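Local coordinates for protein CDA peptide synthetase I (Streptomyces coelicolor, PDB 5DU9) that is a condensation domain of a nonribosomal peptide synthetase, with a fold related to that of the CoA-dependent acyltransferases, at residues A285-R297 against V309-P321. The protein carries 1 engineered substitution. Residues are numbered along the deposited sequence; the frame is centred on the assembly and turned at random.
Sequences ARDVVVSVPVTGR and VSNRLPLRLAVRP
Val309 lays its CG2 methyl over one face of the Arg297 guanidinium, displaced toward the rim and 3.6 Å from Arg297 NE. The guanidinium is also gripped from elsewhere in the chain, by a salt bridge to Asp162 and by the carbonyls of Ala302 and Thr305. At the far end of the contact, the Arg286 guanidinium has a water at its edge, in plane. That water accepts from Arg286 NE at 2.7 Å and donates to Val319 O, while Pro321 CD lies 3.6 Å from Arg286 NH2. Bends at chi2 and chi3 (78° and 44°) bring the Arg286 chain alongside Val319 to Pro321, just past the strand. The carboxylate of Asp287 stands almost perpendicular to the guanidinium of Arg316, and their salt bridge, Asp287 OD1 to Arg316 NE, is long at 3.7 Å; Asp223 holds Arg316 more firmly.

Between these ends, eight backbone hydrogen bonds join the strands, and a ninth, Val319 N to Arg286 O, extends the ladder beyond them. The hydrogen-bonded pair Val290 and Leu315 lies side by side, pointing the same way, Val290 CG2 meeting Leu315 CB at 3.8 Å; helices 267-283 and 325-341 pack on the apolar residues of this face, among them Leu315 and Leu317. On the other face, Ser291 CB touches Arg312 CD, also at 3.8 Å. Arg312 NH1 bonds to Thr363 OG1, and the arginine side chain reaches bound (2S)-2-amino-N-butyl-propanamide. The whole is a twisted antiparallel beta hairpin with a long connection containing helix 300-303, and within this condensation domain it brings one strand to the wall of the ligand pocket.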
loop_
_atom_site.group_PDB
_atom_site.type_symbol
_atom_site.label_atom_id
_atom_site.label_comp_id
_atom_site.label_asym_id
_atom_site.label_seq_id
_atom_site.Cartn_x
_atom_site.Cartn_y
_atom_site.Cartn_z
ATOM N N ALA A 285 -1.679 17.085 -21.815
ATOM C CA ALA A 285 -2.863 16.273 -22.087
ATOM C C ALA A 285 -4.098 16.774 -21.344
ATOM O O ALA A 285 -4.038 17.083 -20.155
ATOM C CB ALA A 285 -2.593 14.820 -21.724
ATOM N N ARG A 286 -5.213 16.840 -22.067
ATOM C CA ARG A 286 -6.506 17.247 -21.519
ATOM C C ARG A 286 -7.008 16.244 -20.490
ATOM O O ARG A 286 -7.346 16.601 -19.360
ATOM C CB ARG A 286 -7.526 17.394 -22.661
ATOM C CG ARG A 286 -9.006 17.536 -22.253
ATOM C CD ARG A 286 -9.370 18.930 -21.761
ATOM N NE ARG A 286 -8.803 19.979 -22.603
ATOM C CZ ARG A 286 -9.362 20.454 -23.713
ATOM N NH1 ARG A 286 -10.532 19.993 -24.138
ATOM N NH2 ARG A 286 -8.746 21.404 -24.401
ATOM N N ASP A 287 -7.071 14.982 -20.898
ATOM C CA ASP A 287 -7.606 13.937 -20.046
ATOM C C ASP A 287 -6.474 13.144 -19.422
ATOM O O ASP A 287 -5.648 12.558 -20.120
ATOM C CB ASP A 287 -8.544 13.022 -20.831
ATOM C CG ASP A 287 -9.994 13.465 -20.742
ATOM O OD1 ASP A 287 -10.729 12.934 -19.882
ATOM O OD2 ASP A 287 -10.398 14.353 -21.523
ATOM N N VAL A 288 -6.440 13.151 -18.095
ATOM C CA VAL A 288 -5.411 12.449 -17.349
ATOM C C VAL A 288 -6.043 11.326 -16.543
ATOM O O VAL A 288 -7.177 11.440 -16.066
ATOM C CB VAL A 288 -4.632 13.401 -16.417
ATOM C CG1 VAL A 288 -3.902 14.457 -17.239
ATOM C CG2 VAL A 288 -5.560 14.056 -15.410
ATOM N N VAL A 289 -5.304 10.233 -16.418
ATOM C CA VAL A 289 -5.721 9.108 -15.596
ATOM C C VAL A 289 -4.711 8.895 -14.483
ATOM O O VAL A 289 -3.502 8.882 -14.726
ATOM C CB VAL A 289 -5.852 7.818 -16.426
ATOM C CG1 VAL A 289 -6.316 6.659 -15.557
ATOM C CG2 VAL A 289 -6.818 8.034 -17.580
ATOM N N VAL A 290 -5.215 8.766 -13.263
ATOM C CA VAL A 290 -4.416 8.254 -12.165
ATOM C C VAL A 290 -5.165 7.071 -11.583
ATOM O O VAL A 290 -6.379 6.960 -11.743
ATOM C CB VAL A 290 -4.148 9.316 -11.086
ATOM C CG1 VAL A 290 -3.387 10.495 -11.692
ATOM C CG2 VAL A 290 -5.435 9.784 -10.448
ATOM N N SER A 291 -4.436 6.174 -10.932
ATOM C CA SER A 291 -5.048 5.018 -10.294
ATOM C C SER A 291 -5.044 5.211 -8.791
ATOM O O SER A 291 -4.052 5.663 -8.214
ATOM C CB SER A 291 -4.314 3.730 -10.678
ATOM O OG SER A 291 -4.381 3.493 -12.080
ATOM N N VAL A 292 -6.166 4.870 -8.166
ATOM C CA VAL A 292 -6.366 5.100 -6.751
ATOM C C VAL A 292 -6.665 3.781 -6.041
ATOM O O VAL A 292 -7.565 3.052 -6.445
ATOM C CB VAL A 292 -7.527 6.097 -6.520
ATOM C CG1 VAL A 292 -7.750 6.333 -5.041
ATOM C CG2 VAL A 292 -7.237 7.411 -7.233
ATOM N N PRO A 293 -5.900 3.459 -4.989
ATOM C CA PRO A 293 -6.282 2.291 -4.189
ATOM C C PRO A 293 -7.419 2.588 -3.212
ATOM O O PRO A 293 -7.510 3.696 -2.681
ATOM C CB PRO A 293 -4.994 1.938 -3.432
ATOM C CG PRO A 293 -4.141 3.160 -3.468
ATOM C CD PRO A 293 -4.715 4.146 -4.444
ATOM N N VAL A 294 -8.288 1.602 -3.008
ATOM C CA VAL A 294 -9.260 1.631 -1.925
ATOM C C VAL A 294 -9.101 0.328 -1.149
ATOM O O VAL A 294 -8.567 -0.640 -1.676
ATOM C CB VAL A 294 -10.706 1.807 -2.444
ATOM C CG1 VAL A 294 -10.838 3.144 -3.166
ATOM C CG2 VAL A 294 -11.105 0.661 -3.364
ATOM N N THR A 295 -9.535 0.296 0.104
ATOM C CA THR A 295 -9.214 -0.849 0.950
ATOM C C THR A 295 -9.980 -2.110 0.575
ATOM O O THR A 295 -9.523 -3.215 0.848
ATOM C CB THR A 295 -9.492 -0.563 2.431
ATOM O OG1 THR A 295 -10.897 -0.376 2.639
ATOM C CG2 THR A 295 -8.729 0.670 2.892
ATOM N N GLY A 296 -11.149 -1.945 -0.032
ATOM C CA GLY A 296 -11.996 -3.083 -0.348
ATOM C C GLY A 296 -12.626 -3.706 0.889
ATOM O O GLY A 296 -13.115 -4.837 0.849
ATOM N N ARG A 297 -12.615 -2.962 1.992
ATOM C CA ARG A 297 -13.172 -3.434 3.256
ATOM C C ARG A 297 -14.521 -2.790 3.534
ATOM O O ARG A 297 -14.620 -1.577 3.702
ATOM C CB ARG A 297 -12.194 -3.154 4.397
ATOM C CG ARG A 297 -10.931 -3.970 4.259
ATOM C CD ARG A 297 -9.773 -3.475 5.109
ATOM N NE ARG A 297 -8.595 -4.268 4.781
ATOM C CZ ARG A 297 -8.304 -5.444 5.326
ATOM N NH1 ARG A 297 -9.081 -5.957 6.270
ATOM N NH2 ARG A 297 -7.228 -6.108 4.930
ATOM N N VAL A 309 -7.271 -7.575 0.437
ATOM C CA VAL A 309 -8.560 -7.324 -0.211
ATOM C C VAL A 309 -8.581 -6.021 -0.995
ATOM O O VAL A 309 -9.593 -5.682 -1.598
ATOM C CB VAL A 309 -9.722 -7.279 0.813
ATOM C CG1 VAL A 309 -10.101 -8.677 1.245
ATOM C CG2 VAL A 309 -9.362 -6.418 2.008
ATOM N N SER A 310 -7.463 -5.302 -1.004
ATOM C CA SER A 310 -7.425 -3.986 -1.621
ATOM C C SER A 310 -7.763 -4.020 -3.112
ATOM O O SER A 310 -7.554 -5.022 -3.807
ATOM C CB SER A 310 -6.053 -3.347 -1.414
ATOM O OG SER A 310 -5.032 -4.174 -1.923
ATOM N N ASN A 311 -8.295 -2.896 -3.578
ATOM C CA ASN A 311 -8.733 -2.718 -4.949
ATOM C C ASN A 311 -8.047 -1.478 -5.511
ATOM O O ASN A 311 -7.638 -0.604 -4.753
ATOM C CB ASN A 311 -10.259 -2.583 -4.993
ATOM C CG ASN A 311 -10.834 -2.699 -6.391
ATOM O OD1 ASN A 311 -10.252 -3.318 -7.282
ATOM N ND2 ASN A 311 -12.006 -2.112 -6.583
ATOM N N ARG A 312 -7.894 -1.422 -6.825
ATOM C CA ARG A 312 -7.322 -0.251 -7.483
ATOM C C ARG A 312 -8.214 0.152 -8.640
ATOM O O ARG A 312 -8.515 -0.667 -9.502
ATOM C CB ARG A 312 -5.909 -0.541 -7.971
ATOM C CG ARG A 312 -5.304 0.584 -8.795
ATOM C CD ARG A 312 -3.795 0.467 -8.860
ATOM N NE ARG A 312 -3.373 -0.872 -9.253
ATOM C CZ ARG A 312 -2.121 -1.314 -9.186
ATOM N NH1 ARG A 312 -1.153 -0.522 -8.740
ATOM N NH2 ARG A 312 -1.836 -2.552 -9.562
ATOM N N LEU A 313 -8.635 1.414 -8.655
ATOM C CA LEU A 313 -9.567 1.883 -9.671
ATOM C C LEU A 313 -9.061 3.137 -10.366
ATOM O O LEU A 313 -8.346 3.937 -9.767
ATOM C CB LEU A 313 -10.937 2.140 -9.051
ATOM C CG LEU A 313 -11.698 0.858 -8.720
ATOM C CD1 LEU A 313 -12.840 1.149 -7.765
ATOM C CD2 LEU A 313 -12.213 0.183 -9.982
ATOM N N PRO A 314 -9.431 3.300 -11.642
ATOM C CA PRO A 314 -8.950 4.426 -12.444
ATOM C C PRO A 314 -9.757 5.690 -12.204
ATOM O O PRO A 314 -10.986 5.664 -12.264
ATOM C CB PRO A 314 -9.136 3.927 -13.871
ATOM C CG PRO A 314 -10.355 3.074 -13.787
ATOM C CD PRO A 314 -10.299 2.408 -12.434
ATOM N N LEU A 315 -9.056 6.780 -11.930
ATOM C CA LEU A 315 -9.672 8.080 -11.740
ATOM C C LEU A 315 -9.382 8.928 -12.965
ATOM O O LEU A 315 -8.239 9.317 -13.213
ATOM C CB LEU A 315 -9.135 8.742 -10.470
ATOM C CG LEU A 315 -9.892 9.961 -9.947
ATOM C CD1 LEU A 315 -11.237 9.553 -9.368
ATOM C CD2 LEU A 315 -9.057 10.675 -8.907
ATOM N N ARG A 316 -10.419 9.191 -13.750
ATOM C CA ARG A 316 -10.267 9.946 -14.976
ATOM C C ARG A 316 -10.649 11.395 -14.745
ATOM O O ARG A 316 -11.730 11.689 -14.225
ATOM C CB ARG A 316 -11.115 9.340 -16.079
ATOM C CG ARG A 316 -10.749 9.855 -17.429
ATOM C CD ARG A 316 -11.411 9.030 -18.497
ATOM N NE ARG A 316 -10.760 9.216 -19.779
ATOM C CZ ARG A 316 -11.061 8.524 -20.866
ATOM N NH1 ARG A 316 -12.012 7.596 -20.822
ATOM N NH2 ARG A 316 -10.410 8.762 -21.993
ATOM N N LEU A 317 -9.749 12.288 -15.140
ATOM C CA LEU A 317 -9.849 13.707 -14.824
ATOM C C LEU A 317 -9.582 14.533 -16.070
ATOM O O LEU A 317 -8.568 14.337 -16.737
ATOM C CB LEU A 317 -8.847 14.083 -13.728
ATOM C CG LEU A 317 -8.845 13.178 -12.496
ATOM C CD1 LEU A 317 -7.560 13.319 -11.699
ATOM C CD2 LEU A 317 -10.048 13.489 -11.629
ATOM N N ALA A 318 -10.491 15.451 -16.384
ATOM C CA ALA A 318 -10.267 16.402 -17.458
ATOM C C ALA A 318 -9.749 17.703 -16.867
ATOM O O ALA A 318 -10.360 18.257 -15.958
ATOM C CB ALA A 318 -11.546 16.640 -18.249
ATOM N N VAL A 319 -8.605 18.163 -17.365
ATOM C CA VAL A 319 -8.039 19.441 -16.955
ATOM C C VAL A 319 -8.078 20.370 -18.159
ATOM O O VAL A 319 -7.275 20.253 -19.086
ATOM C CB VAL A 319 -6.598 19.297 -16.418
ATOM C CG1 VAL A 319 -6.076 20.635 -15.928
ATOM C CG2 VAL A 319 -6.549 18.271 -15.295
ATOM N N ARG A 320 -9.042 21.284 -18.144
ATOM C CA ARG A 320 -9.281 22.162 -19.274
ATOM C C ARG A 320 -8.432 23.422 -19.171
ATOM O O ARG A 320 -7.969 23.771 -18.085
ATOM C CB ARG A 320 -10.767 22.523 -19.357
ATOM C CG ARG A 320 -11.645 21.388 -19.862
ATOM C CD ARG A 320 -13.121 21.730 -19.732
ATOM N NE ARG A 320 -13.981 20.746 -20.388
ATOM C CZ ARG A 320 -14.419 19.625 -19.822
ATOM N NH1 ARG A 320 -14.079 19.316 -18.578
ATOM N NH2 ARG A 320 -15.200 18.802 -20.510
ATOM N N PRO A 321 -8.217 24.107 -20.305
ATOM C CA PRO A 321 -7.389 25.315 -20.260
ATOM C C PRO A 321 -7.944 26.375 -19.315
ATOM O O PRO A 321 -9.156 26.604 -19.294
ATOM C CB PRO A 321 -7.414 25.819 -21.709
ATOM C CG PRO A 321 -7.794 24.639 -22.531
ATOM C CD PRO A 321 -8.694 23.813 -21.669
HETATM O O HOH W 1 -6.643 21.147 -21.599
#